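PDB 3KST: endo-1,4-beta-xylanase, which probably hydrolyses glycosidic bonds in plant polysaccharides such as xylan, as family 43 glycoside hydrolases do, and binds a calcium ion. Local coordinates for residues F93-S98 and G113-E118; G75-W80 and A99-C104; G49-S54 and W61-Q66; P27-Y32 and A253-K258. All blocks are in the same frame, centred on the assembly; numbering follows the deposited sequence.

Contact 1 (F93-S98 and G113-E118); sequences FYLFYS and GPFRQE
The chain around Phe115 crosses strand 93-98 at Leu95, with the two CA atoms 6.9 Å apart and the end-to-end directions of the touching parts differing by 68°, so the loop lies across the strand and does not extend its sheet. Phe115 gives the largest single share of the buried surface. Its CD2 meets Leu95 CB at 3.3 Å, while CE2, further along the same rim, lies 3.7 Å from Phe93 CB. Leu95 CG stands anti to the backbone N (chi1 165°), and from it CD2 reaches to 3.7 Å from Phe115 CB. Phe93 gives only its root to this loop, since its ring turns elsewhere and meets Tyr32 edge-to-face. At the other end, Tyr97 OH sits 3.2 Å from Gln117 CD, with the phenol and amide planes 60° apart. The hydroxyl and Gln117 NE2 are 3.4 Å apart, but the angle is too poor for a hydrogen bond. Each has better partners: Tyr97 OH pairs with Ser73 OG, and the amide is gripped through OE1 by Tyr74 N and through NE2 by Val105 O. Strand 92-99 is the middle strand of its three-stranded sheet in this five-bladed propeller, and the Leu95 side chain comes within about 6 Å (nearest atoms) of that of the calcium ligand Glu83. Across the two segments the attraction is therefore apolar packing, while the buried amide and phenol draw their hydrogen bonds from third parties, which is likely to hold the loop in place over the strand.

Contact 2 (G75-W80 and A99-C104); sequences GTWGFW and AEEHIC
Glu100 lies under the indole of Trp77 at the tip of a beta hairpin, strands 92-99 and 102-108 being joined by a type I' turn from Ala99 to His102. Its N donates to Trp77 O at 2.9 Å, tying the turn to the loop. The glutamate CG is anti to its own carbonyl carbon (chi1 -51°) and the chain runs on extended, crossing the indole at about a right angle. This sets CG over one face of Trp77, 3.5 Å from the centroid of the five-membered ring, a CH-pi contact. The carboxylate and indole planes are then only 20° apart, and OE2 accepts Thr76 N at 2.9 Å on its anti side. A water donates to the same oxygen and also bonds Thr76 OG1. An alanine at Glu100 would probably leave Thr76 N without its carboxylate acceptor and the indole's five-membered ring without the CG methylene over its face. Gly78 has positive phi, which favours glycine, and a CB there would also come too close to Trp77 CE3. Ala99 CB covers one face of the Phe79 ring, 4.1 Å from its centroid, and Glu101 CG touches Trp80 CZ3. Trp80 borders the probable active site: its side chain is about 4 Å, between nearest atoms, from that of Asp26, the predicted proton acceptor. The turn also braces itself, His102 ND1 donating to Glu100 O from above the carbonyl plane. A further water, lying over one face of the Trp80 ring towards the rim, donates to Gly78 O at 2.7 Å and accepts Glu101 N at 2.8 Å.

Contact 3 (G49-S54 and W61-Q66); sequences GFACFS and WKREGQ
Ser54 and Lys62 form the regular end of this antiparallel hairpin, whose strand directions differ by 144°. They make a hydrogen-bonded pair: Ser54 N donates to Lys62 O at 2.8 Å and Lys62 N to Ser54 O at 2.7 Å. Phe53 and Arg63 follow as a non-hydrogen-bonded pair. Beyond them the ladder is offset, because Cys52 faces two residues: its O takes Glu64 N at 2.9 Å while its N reaches Gly65 O at 3.1 Å, a pattern consistent with a beta bulge. Gly65 adopts backbone angles that would jam a CB against the carbonyl of Glu64.

Among the side chains, one charged hydrogen bond stands out: Ser54 OG donates to Glu64 OE2 at 2.6 Å, using the oxygen's anti lone pair. Glu64 bends about its CB-CG bond (chi2 -68°), swinging CD toward the serine, and its CB rests against Cys52 SG.

Packing dominates on the face bearing Phe53 and Arg63, whose side chains lie side by side and point the same way. Phe53 CE2 stands 3.5 Å above the guanidinium plane of Arg63, over its centre, with the two planes 46° apart. The polar ends of Arg63 are held elsewhere, NE by a salt bridge to Glu18 and NH2 by Gly43 O. Trp61 CE3 abuts Phe53 CB at 3.8 Å, its NE1 donating to Leu58 O.

Strand 35-41 flanks the hairpin beside 49-55, bonded through Ala38 to Phe53, while 293-305 runs parallel beside 60-69, with Arg303 and Leu305 bonded to Trp61.

Contact 4 (P27-Y32 and A253-K258); sequences PYVMFY and APFQCK
Val29 and Phe255 make the tight centre of this contact. The valine CG1 sits over one face of the phenyl ring, 3.6 Å from its centroid and 15° off the normal, as a CH-pi contact. With CG between the backbone N and the carbonyl carbon (chi1 62°), the Phe255 ring turns a face to Val29. Next to it, Tyr28 CD1 touches Ala253 CB at 3.6 Å. An alanine at Phe255 would probably open a gap under Val29 CG1, which would lose the ring face it rests on. The backbones themselves stand apart, with strand axes 6.6 Å from each other at closest approach and their directions 17° apart. One water fills in between them, accepting Val29 N at 3.0 Å and donating to Pro254 O at 3.2 Å. Such near-parallel strands, each bonded to its own antiparallel neighbour (35-41 and 262-268), fit inner strands of the five-bladed beta-propeller of family 43, and the Tyr28 side chain comes within about 5 Å (nearest atoms) of the calcium ion. Towards the solvent the partners become polar and more exposed, although Phe31 still buries much of its surface. Phe31 extends with CG anti to the backbone N and crosses Lys258 at about a right angle, CZ meeting Lys258 CG at 3.6 Å. Lys258 N lies over one face of the Phe31 ring and donates to Tyr36 OH, while the exposed lysine's NZ makes a weak hydrogen bond to Asp56 O.

How the contacts relate
The touching residues of contact 1 are all buried, whereas contacts 2, 3 and 4 are each partly open to solvent. Contacts 1 and 2 share the sheet of strands 80-87, 92-99 and 102-108, joined directly where Tyr97 O meets Cys104 N and Ser98 N meets Trp80 O. Contacts 3 and 4 reach another sheet, and Trp61 touches Val29 there. Phe50 of contact 3 ties the groups together, packing on Tyr97 of contact 1 and on the backbone at Phe79 of contact 2. Chemistry follows place: apolar in contact 1, carboxylate and water in the partly exposed turn of contact 2, a backbone ladder in contact 3, and side-chain packing between strands that are not paired in contact 4.

Contact 1 (F93-S98 and G113-E118)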
# COMPACT_ATOMS: atom_id res chain seq x y z
N PHE A 93 3.20 -15.08 -8.16
CA PHE A 93 3.18 -13.74 -7.56
C PHE A 93 2.42 -12.75 -8.47
O PHE A 93 2.59 -12.75 -9.68
CB PHE A 93 4.61 -13.24 -7.28
CG PHE A 93 5.35 -14.13 -6.34
CD1 PHE A 93 6.02 -15.27 -6.81
CD2 PHE A 93 5.36 -13.88 -4.96
CE1 PHE A 93 6.69 -16.12 -5.95
CE2 PHE A 93 6.02 -14.74 -4.08
CZ PHE A 93 6.69 -15.85 -4.59
N TYR A 94 1.59 -11.90 -7.86
CA TYR A 94 0.84 -10.86 -8.56
C TYR A 94 1.25 -9.49 -8.02
O TYR A 94 1.27 -9.29 -6.81
CB TYR A 94 -0.67 -11.08 -8.39
CG TYR A 94 -1.21 -12.21 -9.27
CD1 TYR A 94 -0.78 -13.54 -9.10
CD2 TYR A 94 -2.13 -11.96 -10.31
CE1 TYR A 94 -1.26 -14.57 -9.92
CE2 TYR A 94 -2.63 -13.01 -11.12
CZ TYR A 94 -2.18 -14.32 -10.90
OH TYR A 94 -2.61 -15.37 -11.66
N LEU A 95 1.64 -8.59 -8.94
CA LEU A 95 1.95 -7.20 -8.64
C LEU A 95 0.80 -6.32 -9.14
O LEU A 95 0.54 -6.27 -10.34
CB LEU A 95 3.26 -6.78 -9.33
CG LEU A 95 3.62 -5.30 -9.45
CD1 LEU A 95 3.70 -4.72 -8.07
CD2 LEU A 95 4.89 -5.10 -10.31
N PHE A 96 0.13 -5.63 -8.22
CA PHE A 96 -0.95 -4.71 -8.53
C PHE A 96 -0.38 -3.30 -8.36
O PHE A 96 0.29 -3.01 -7.38
CB PHE A 96 -2.14 -4.94 -7.61
CG PHE A 96 -2.98 -6.09 -8.03
CD1 PHE A 96 -2.60 -7.41 -7.75
CD2 PHE A 96 -4.12 -5.88 -8.80
CE1 PHE A 96 -3.40 -8.48 -8.21
CE2 PHE A 96 -4.90 -6.94 -9.23
CZ PHE A 96 -4.54 -8.23 -8.94
N TYR A 97 -0.65 -2.42 -9.31
CA TYR A 97 0.00 -1.10 -9.31
C TYR A 97 -0.74 -0.07 -10.14
O TYR A 97 -1.72 -0.41 -10.80
CB TYR A 97 1.42 -1.27 -9.85
CG TYR A 97 1.52 -1.79 -11.27
CD1 TYR A 97 1.37 -3.16 -11.56
CD2 TYR A 97 1.78 -0.92 -12.33
CE1 TYR A 97 1.47 -3.66 -12.90
CE2 TYR A 97 1.90 -1.40 -13.68
CZ TYR A 97 1.74 -2.78 -13.95
OH TYR A 97 1.85 -3.25 -15.25
N SER A 98 -0.26 1.17 -10.09
CA SER A 98 -0.77 2.25 -10.89
C SER A 98 0.29 2.63 -11.90
O SER A 98 1.46 2.52 -11.64
CB SER A 98 -1.09 3.45 -10.01
OG SER A 98 -2.01 3.07 -9.00
N GLY A 113 10.87 -10.67 -9.23
CA GLY A 113 10.54 -10.40 -10.62
C GLY A 113 11.40 -11.21 -11.58
O GLY A 113 12.15 -12.10 -11.15
N PRO A 114 11.36 -10.88 -12.89
CA PRO A 114 10.61 -9.78 -13.49
C PRO A 114 9.09 -9.96 -13.53
O PRO A 114 8.61 -10.99 -13.99
CB PRO A 114 11.17 -9.71 -14.91
CG PRO A 114 11.54 -11.12 -15.23
CD PRO A 114 11.97 -11.74 -13.93
N PHE A 115 8.36 -8.96 -13.02
CA PHE A 115 6.90 -8.92 -13.15
C PHE A 115 6.61 -8.36 -14.53
O PHE A 115 7.19 -7.35 -14.92
CB PHE A 115 6.22 -8.06 -12.08
CG PHE A 115 6.25 -8.67 -10.72
CD1 PHE A 115 7.41 -8.58 -9.94
CD2 PHE A 115 5.14 -9.37 -10.20
CE1 PHE A 115 7.46 -9.16 -8.68
CE2 PHE A 115 5.18 -9.94 -8.93
CZ PHE A 115 6.37 -9.84 -8.15
N ARG A 116 5.75 -9.04 -15.29
CA ARG A 116 5.40 -8.59 -16.62
C ARG A 116 3.92 -8.73 -16.91
O ARG A 116 3.23 -9.54 -16.30
CB ARG A 116 6.17 -9.41 -17.68
CG ARG A 116 7.67 -9.32 -17.56
CD ARG A 116 8.38 -10.11 -18.61
NE ARG A 116 8.26 -11.58 -18.43
CZ ARG A 116 8.81 -12.51 -19.23
NH1 ARG A 116 9.58 -12.18 -20.27
NH2 ARG A 116 8.60 -13.81 -18.97
N GLN A 117 3.46 -7.91 -17.85
CA GLN A 117 2.14 -8.06 -18.43
C GLN A 117 2.31 -8.72 -19.79
O GLN A 117 3.20 -8.33 -20.58
CB GLN A 117 1.49 -6.72 -18.66
CG GLN A 117 1.24 -5.91 -17.40
CD GLN A 117 0.36 -4.73 -17.70
OE1 GLN A 117 0.68 -3.91 -18.57
NE2 GLN A 117 -0.77 -4.62 -16.99
N GLU A 118 1.47 -9.72 -20.08
CA GLU A 118 1.44 -10.36 -21.42
C GLU A 118 0.90 -9.35 -22.44
O GLU A 118 1.50 -9.15 -23.50
CB GLU A 118 0.64 -11.66 -21.37
CG GLU A 118 1.37 -12.72 -20.55
CD GLU A 118 0.65 -14.06 -20.44
OE1 GLU A 118 -0.56 -14.10 -20.64
OE2 GLU A 118 1.33 -15.07 -20.09

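Contact 2 (G75-W80 and A99-C104)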
# COMPACT_ATOMS: atom_id res chain seq x y z
N GLY A 75 2.02 1.86 -19.97
CA GLY A 75 2.55 3.15 -19.53
C GLY A 75 4.03 3.44 -19.49
O GLY A 75 4.89 2.55 -19.48
N THR A 76 4.35 4.73 -19.45
CA THR A 76 5.72 5.20 -19.40
C THR A 76 6.04 6.12 -18.24
O THR A 76 7.22 6.48 -18.10
CB THR A 76 6.11 5.90 -20.71
OG1 THR A 76 5.35 7.11 -20.83
CG2 THR A 76 5.84 4.97 -21.89
N TRP A 77 5.05 6.47 -17.42
CA TRP A 77 5.21 7.39 -16.28
C TRP A 77 4.21 7.08 -15.19
O TRP A 77 3.24 6.33 -15.40
CB TRP A 77 5.06 8.85 -16.75
CG TRP A 77 3.70 9.18 -17.30
CD1 TRP A 77 3.29 9.07 -18.62
CD2 TRP A 77 2.56 9.64 -16.56
NE1 TRP A 77 1.97 9.47 -18.73
CE2 TRP A 77 1.50 9.81 -17.49
CE3 TRP A 77 2.33 9.94 -15.20
CZ2 TRP A 77 0.25 10.26 -17.11
CZ3 TRP A 77 1.06 10.40 -14.82
CH2 TRP A 77 0.03 10.55 -15.77
N GLY A 78 4.41 7.66 -14.01
CA GLY A 78 3.46 7.42 -12.93
C GLY A 78 3.36 6.00 -12.38
O GLY A 78 2.27 5.54 -12.06
N PHE A 79 4.50 5.29 -12.30
CA PHE A 79 4.52 3.95 -11.64
C PHE A 79 4.47 4.16 -10.13
O PHE A 79 5.50 4.50 -9.50
CB PHE A 79 5.71 3.14 -12.09
CG PHE A 79 5.58 2.67 -13.49
CD1 PHE A 79 5.01 1.44 -13.75
CD2 PHE A 79 5.88 3.54 -14.56
CE1 PHE A 79 4.85 1.00 -15.08
CE2 PHE A 79 5.73 3.12 -15.88
CZ PHE A 79 5.21 1.86 -16.15
N TRP A 80 3.27 4.03 -9.56
CA TRP A 80 3.00 4.27 -8.13
C TRP A 80 2.34 3.11 -7.37
O TRP A 80 1.59 2.30 -7.94
CB TRP A 80 2.04 5.45 -7.93
CG TRP A 80 2.36 6.71 -8.67
CD1 TRP A 80 3.59 7.19 -9.01
CD2 TRP A 80 1.41 7.67 -9.12
NE1 TRP A 80 3.46 8.39 -9.67
CE2 TRP A 80 2.14 8.71 -9.75
CE3 TRP A 80 0.01 7.75 -9.07
CZ2 TRP A 80 1.50 9.83 -10.34
CZ3 TRP A 80 -0.62 8.86 -9.67
CH2 TRP A 80 0.13 9.89 -10.27
N ALA A 99 -0.14 3.03 -13.08
CA ALA A 99 0.74 3.50 -14.15
C ALA A 99 -0.08 4.47 -14.99
O ALA A 99 -1.18 4.13 -15.40
CB ALA A 99 1.31 2.31 -14.99
N GLU A 100 0.42 5.69 -15.21
CA GLU A 100 -0.32 6.77 -15.90
C GLU A 100 -1.76 6.99 -15.37
O GLU A 100 -2.69 7.23 -16.14
CB GLU A 100 -0.35 6.57 -17.43
CG GLU A 100 0.98 6.32 -18.10
CD GLU A 100 1.00 6.60 -19.60
OE1 GLU A 100 -0.03 7.02 -20.18
OE2 GLU A 100 2.08 6.41 -20.20
N GLU A 101 -1.91 6.90 -14.04
CA GLU A 101 -3.18 7.06 -13.36
C GLU A 101 -4.24 6.00 -13.74
O GLU A 101 -5.43 6.30 -13.71
CB GLU A 101 -3.73 8.51 -13.48
CG GLU A 101 -2.83 9.52 -12.75
CD GLU A 101 -3.16 10.97 -13.02
OE1 GLU A 101 -3.25 11.37 -14.21
OE2 GLU A 101 -3.29 11.72 -12.03
N HIS A 102 -3.80 4.79 -14.09
CA HIS A 102 -4.69 3.64 -14.35
C HIS A 102 -4.17 2.49 -13.51
O HIS A 102 -2.97 2.44 -13.19
CB HIS A 102 -4.75 3.27 -15.84
CG HIS A 102 -5.39 4.32 -16.66
ND1 HIS A 102 -4.75 5.48 -17.03
CD2 HIS A 102 -6.66 4.42 -17.15
CE1 HIS A 102 -5.57 6.24 -17.74
NE2 HIS A 102 -6.74 5.62 -17.82
N ILE A 103 -5.05 1.56 -13.15
CA ILE A 103 -4.67 0.40 -12.33
C ILE A 103 -4.36 -0.80 -13.22
O ILE A 103 -5.09 -1.06 -14.18
CB ILE A 103 -5.70 0.06 -11.26
CG1 ILE A 103 -7.11 -0.16 -11.81
CG2 ILE A 103 -5.75 1.24 -10.27
CD1 ILE A 103 -8.09 -0.69 -10.79
N CYS A 104 -3.33 -1.53 -12.83
CA CYS A 104 -2.74 -2.61 -13.60
C CYS A 104 -2.28 -3.77 -12.77
O CYS A 104 -2.02 -3.64 -11.56
CB CYS A 104 -1.48 -2.08 -14.31
SG CYS A 104 -1.70 -0.70 -15.43
O HOH W 1 3.17 7.08 -22.63
O HOH W 2 0.84 10.09 -21.40
O HOH W 3 -0.31 6.43 -11.82

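Contact 3 (G49-S54 and W61-Q66)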
# COMPACT_ATOMS: atom_id res chain seq x y z
N GLY A 49 9.30 2.15 -13.22
CA GLY A 49 8.75 0.91 -12.72
C GLY A 49 8.90 0.76 -11.22
O GLY A 49 8.64 1.70 -10.49
N PHE A 50 9.24 -0.45 -10.76
CA PHE A 50 9.36 -0.70 -9.33
C PHE A 50 10.59 -1.50 -9.00
O PHE A 50 10.96 -2.43 -9.75
CB PHE A 50 8.12 -1.41 -8.73
CG PHE A 50 6.83 -0.72 -9.06
CD1 PHE A 50 6.53 0.53 -8.51
CD2 PHE A 50 5.94 -1.29 -9.96
CE1 PHE A 50 5.37 1.20 -8.83
CE2 PHE A 50 4.76 -0.62 -10.29
CZ PHE A 50 4.47 0.63 -9.70
N ALA A 51 11.22 -1.13 -7.89
CA ALA A 51 12.33 -1.90 -7.34
C ALA A 51 11.76 -2.93 -6.37
O ALA A 51 10.59 -2.87 -5.97
CB ALA A 51 13.31 -0.97 -6.59
N CYS A 52 12.63 -3.87 -6.00
CA CYS A 52 12.37 -4.87 -4.97
C CYS A 52 13.52 -4.76 -3.96
O CYS A 52 14.66 -4.74 -4.36
CB CYS A 52 12.36 -6.30 -5.51
SG CYS A 52 12.18 -7.53 -4.20
N PHE A 53 13.18 -4.64 -2.68
CA PHE A 53 14.18 -4.70 -1.59
C PHE A 53 13.84 -5.90 -0.73
O PHE A 53 12.66 -6.18 -0.53
CB PHE A 53 14.13 -3.44 -0.73
CG PHE A 53 14.38 -2.17 -1.48
CD1 PHE A 53 13.33 -1.53 -2.12
CD2 PHE A 53 15.65 -1.61 -1.53
CE1 PHE A 53 13.54 -0.33 -2.84
CE2 PHE A 53 15.89 -0.42 -2.23
CZ PHE A 53 14.82 0.23 -2.90
N SER A 54 14.86 -6.62 -0.22
CA SER A 54 14.61 -7.71 0.73
C SER A 54 15.38 -7.49 2.04
O SER A 54 16.38 -6.78 2.08
CB SER A 54 14.95 -9.09 0.15
OG SER A 54 16.34 -9.31 0.09
N TRP A 61 18.21 -3.67 4.69
CA TRP A 61 17.59 -4.07 3.42
C TRP A 61 18.64 -4.18 2.33
O TRP A 61 19.63 -3.46 2.35
CB TRP A 61 16.51 -3.05 3.00
CG TRP A 61 15.37 -3.05 3.98
CD1 TRP A 61 15.35 -2.43 5.18
CD2 TRP A 61 14.12 -3.73 3.86
NE1 TRP A 61 14.17 -2.68 5.84
CE2 TRP A 61 13.39 -3.48 5.05
CE3 TRP A 61 13.55 -4.55 2.88
CZ2 TRP A 61 12.10 -4.04 5.28
CZ3 TRP A 61 12.26 -5.09 3.11
CH2 TRP A 61 11.56 -4.82 4.29
N LYS A 62 18.44 -5.10 1.39
CA LYS A 62 19.33 -5.20 0.22
C LYS A 62 18.45 -5.10 -1.03
O LYS A 62 17.31 -5.60 -1.03
CB LYS A 62 20.19 -6.47 0.22
CG LYS A 62 19.77 -7.63 -0.68
CD LYS A 62 20.72 -8.83 -0.55
CE LYS A 62 20.74 -9.64 -1.84
NZ LYS A 62 21.53 -10.91 -1.72
N ARG A 63 18.99 -4.48 -2.08
CA ARG A 63 18.28 -4.41 -3.37
C ARG A 63 18.31 -5.75 -4.07
O ARG A 63 19.34 -6.43 -4.10
CB ARG A 63 18.89 -3.38 -4.29
CG ARG A 63 18.54 -1.98 -3.92
CD ARG A 63 19.19 -1.04 -4.90
NE ARG A 63 18.75 0.33 -4.68
CZ ARG A 63 17.57 0.83 -5.07
NH1 ARG A 63 16.64 0.06 -5.67
NH2 ARG A 63 17.32 2.11 -4.84
N GLU A 64 17.15 -6.14 -4.59
CA GLU A 64 17.05 -7.37 -5.37
C GLU A 64 17.04 -7.11 -6.87
O GLU A 64 17.31 -8.04 -7.65
CB GLU A 64 15.81 -8.16 -4.94
CG GLU A 64 15.91 -8.72 -3.53
CD GLU A 64 16.95 -9.80 -3.35
OE1 GLU A 64 17.43 -10.40 -4.34
OE2 GLU A 64 17.30 -10.06 -2.19
N GLY A 65 16.80 -5.87 -7.29
CA GLY A 65 16.73 -5.54 -8.69
C GLY A 65 15.48 -4.75 -9.03
O GLY A 65 14.79 -4.20 -8.14
N GLN A 66 15.19 -4.71 -10.32
CA GLN A 66 14.02 -3.99 -10.83
C GLN A 66 12.87 -4.98 -11.02
O GLN A 66 12.82 -5.67 -12.04
CB GLN A 66 14.39 -3.35 -12.16
CG GLN A 66 13.32 -2.46 -12.77
CD GLN A 66 13.45 -0.96 -12.48
OE1 GLN A 66 14.48 -0.47 -11.99
NE2 GLN A 66 12.42 -0.22 -12.86

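Contact 4 (P27-Y32 and A253-K258)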
# COMPACT_ATOMS: atom_id res chain seq x y z
N PRO A 27 4.89 2.46 0.54
CA PRO A 27 5.42 1.13 0.73
C PRO A 27 4.45 -0.02 1.01
O PRO A 27 3.37 0.17 1.59
CB PRO A 27 6.39 1.33 1.93
CG PRO A 27 5.69 2.35 2.74
CD PRO A 27 5.32 3.33 1.66
N TYR A 28 4.86 -1.19 0.52
CA TYR A 28 4.20 -2.46 0.80
C TYR A 28 5.25 -3.54 1.09
O TYR A 28 6.21 -3.66 0.32
CB TYR A 28 3.37 -2.91 -0.41
CG TYR A 28 2.56 -4.14 -0.09
CD1 TYR A 28 1.29 -4.03 0.46
CD2 TYR A 28 3.12 -5.43 -0.28
CE1 TYR A 28 0.55 -5.20 0.81
CE2 TYR A 28 2.38 -6.59 0.05
CZ TYR A 28 1.12 -6.47 0.59
OH TYR A 28 0.44 -7.61 0.92
N VAL A 29 5.01 -4.36 2.11
CA VAL A 29 5.86 -5.49 2.49
C VAL A 29 5.11 -6.83 2.39
O VAL A 29 4.02 -7.00 2.97
CB VAL A 29 6.47 -5.27 3.93
CG1 VAL A 29 6.97 -6.58 4.56
CG2 VAL A 29 7.59 -4.24 3.85
N MSE A 30 5.71 -7.78 1.67
CA MSE A 30 5.25 -9.16 1.61
C MSE A 30 6.25 -9.99 2.41
O MSE A 30 7.47 -9.89 2.18
CB MSE A 30 5.22 -9.71 0.18
CG MSE A 30 4.87 -11.22 0.14
SE MSE A 30 4.81 -11.89 -1.63
CE MSE A 30 6.64 -11.63 -2.14
N PHE A 31 5.73 -10.81 3.33
CA PHE A 31 6.55 -11.77 4.07
C PHE A 31 6.33 -13.11 3.35
O PHE A 31 5.21 -13.65 3.37
CB PHE A 31 6.14 -11.85 5.53
CG PHE A 31 6.97 -12.80 6.34
CD1 PHE A 31 8.35 -12.63 6.44
CD2 PHE A 31 6.38 -13.89 7.00
CE1 PHE A 31 9.14 -13.51 7.18
CE2 PHE A 31 7.16 -14.78 7.76
CZ PHE A 31 8.54 -14.59 7.86
N TYR A 32 7.37 -13.57 2.67
CA TYR A 32 7.35 -14.82 1.89
C TYR A 32 8.60 -15.62 2.18
O TYR A 32 9.69 -15.06 2.18
CB TYR A 32 7.26 -14.53 0.39
CG TYR A 32 7.04 -15.80 -0.40
CD1 TYR A 32 5.76 -16.36 -0.47
CD2 TYR A 32 8.10 -16.48 -1.01
CE1 TYR A 32 5.52 -17.55 -1.18
CE2 TYR A 32 7.88 -17.69 -1.71
CZ TYR A 32 6.58 -18.22 -1.78
OH TYR A 32 6.32 -19.38 -2.46
N ALA A 253 1.17 -0.04 4.79
CA ALA A 253 0.63 -1.40 4.69
C ALA A 253 0.92 -2.19 5.97
O ALA A 253 2.05 -2.05 6.52
CB ALA A 253 1.23 -2.10 3.49
N PRO A 254 -0.08 -2.96 6.46
CA PRO A 254 0.17 -3.83 7.61
C PRO A 254 0.78 -5.15 7.16
O PRO A 254 0.47 -5.63 6.07
CB PRO A 254 -1.22 -4.05 8.22
CG PRO A 254 -2.21 -3.44 7.29
CD PRO A 254 -1.50 -3.00 6.07
N PHE A 255 1.62 -5.77 8.00
CA PHE A 255 2.18 -7.10 7.68
C PHE A 255 2.61 -7.86 8.92
O PHE A 255 2.95 -7.23 9.94
CB PHE A 255 3.36 -6.99 6.70
CG PHE A 255 4.53 -6.20 7.25
CD1 PHE A 255 4.56 -4.80 7.15
CD2 PHE A 255 5.62 -6.84 7.86
CE1 PHE A 255 5.65 -4.06 7.67
CE2 PHE A 255 6.71 -6.11 8.39
CZ PHE A 255 6.73 -4.71 8.28
N GLN A 256 2.56 -9.20 8.85
CA GLN A 256 2.94 -10.07 9.96
C GLN A 256 4.44 -10.34 9.88
O GLN A 256 5.04 -10.33 8.78
CB GLN A 256 2.08 -11.36 10.04
CG GLN A 256 2.01 -12.28 8.81
CD GLN A 256 3.02 -13.41 8.79
OE1 GLN A 256 3.90 -13.53 9.67
NE2 GLN A 256 2.88 -14.29 7.80
N CYS A 257 5.05 -10.58 11.04
CA CYS A 257 6.48 -10.84 11.14
C CYS A 257 6.76 -12.28 11.50
O CYS A 257 5.85 -13.04 11.84
CB CYS A 257 7.08 -9.87 12.14
SG CYS A 257 6.81 -8.20 11.58
N LYS A 258 8.04 -12.63 11.43
CA LYS A 258 8.57 -13.98 11.72
C LYS A 258 8.03 -14.53 13.05
O LYS A 258 7.65 -15.71 13.13
CB LYS A 258 10.11 -13.96 11.80
CG LYS A 258 10.83 -13.54 10.50
CD LYS A 258 12.27 -13.07 10.73
CE LYS A 258 13.30 -14.03 10.24
NZ LYS A 258 13.28 -13.99 8.76
O HOH W 4 2.65 -4.91 3.82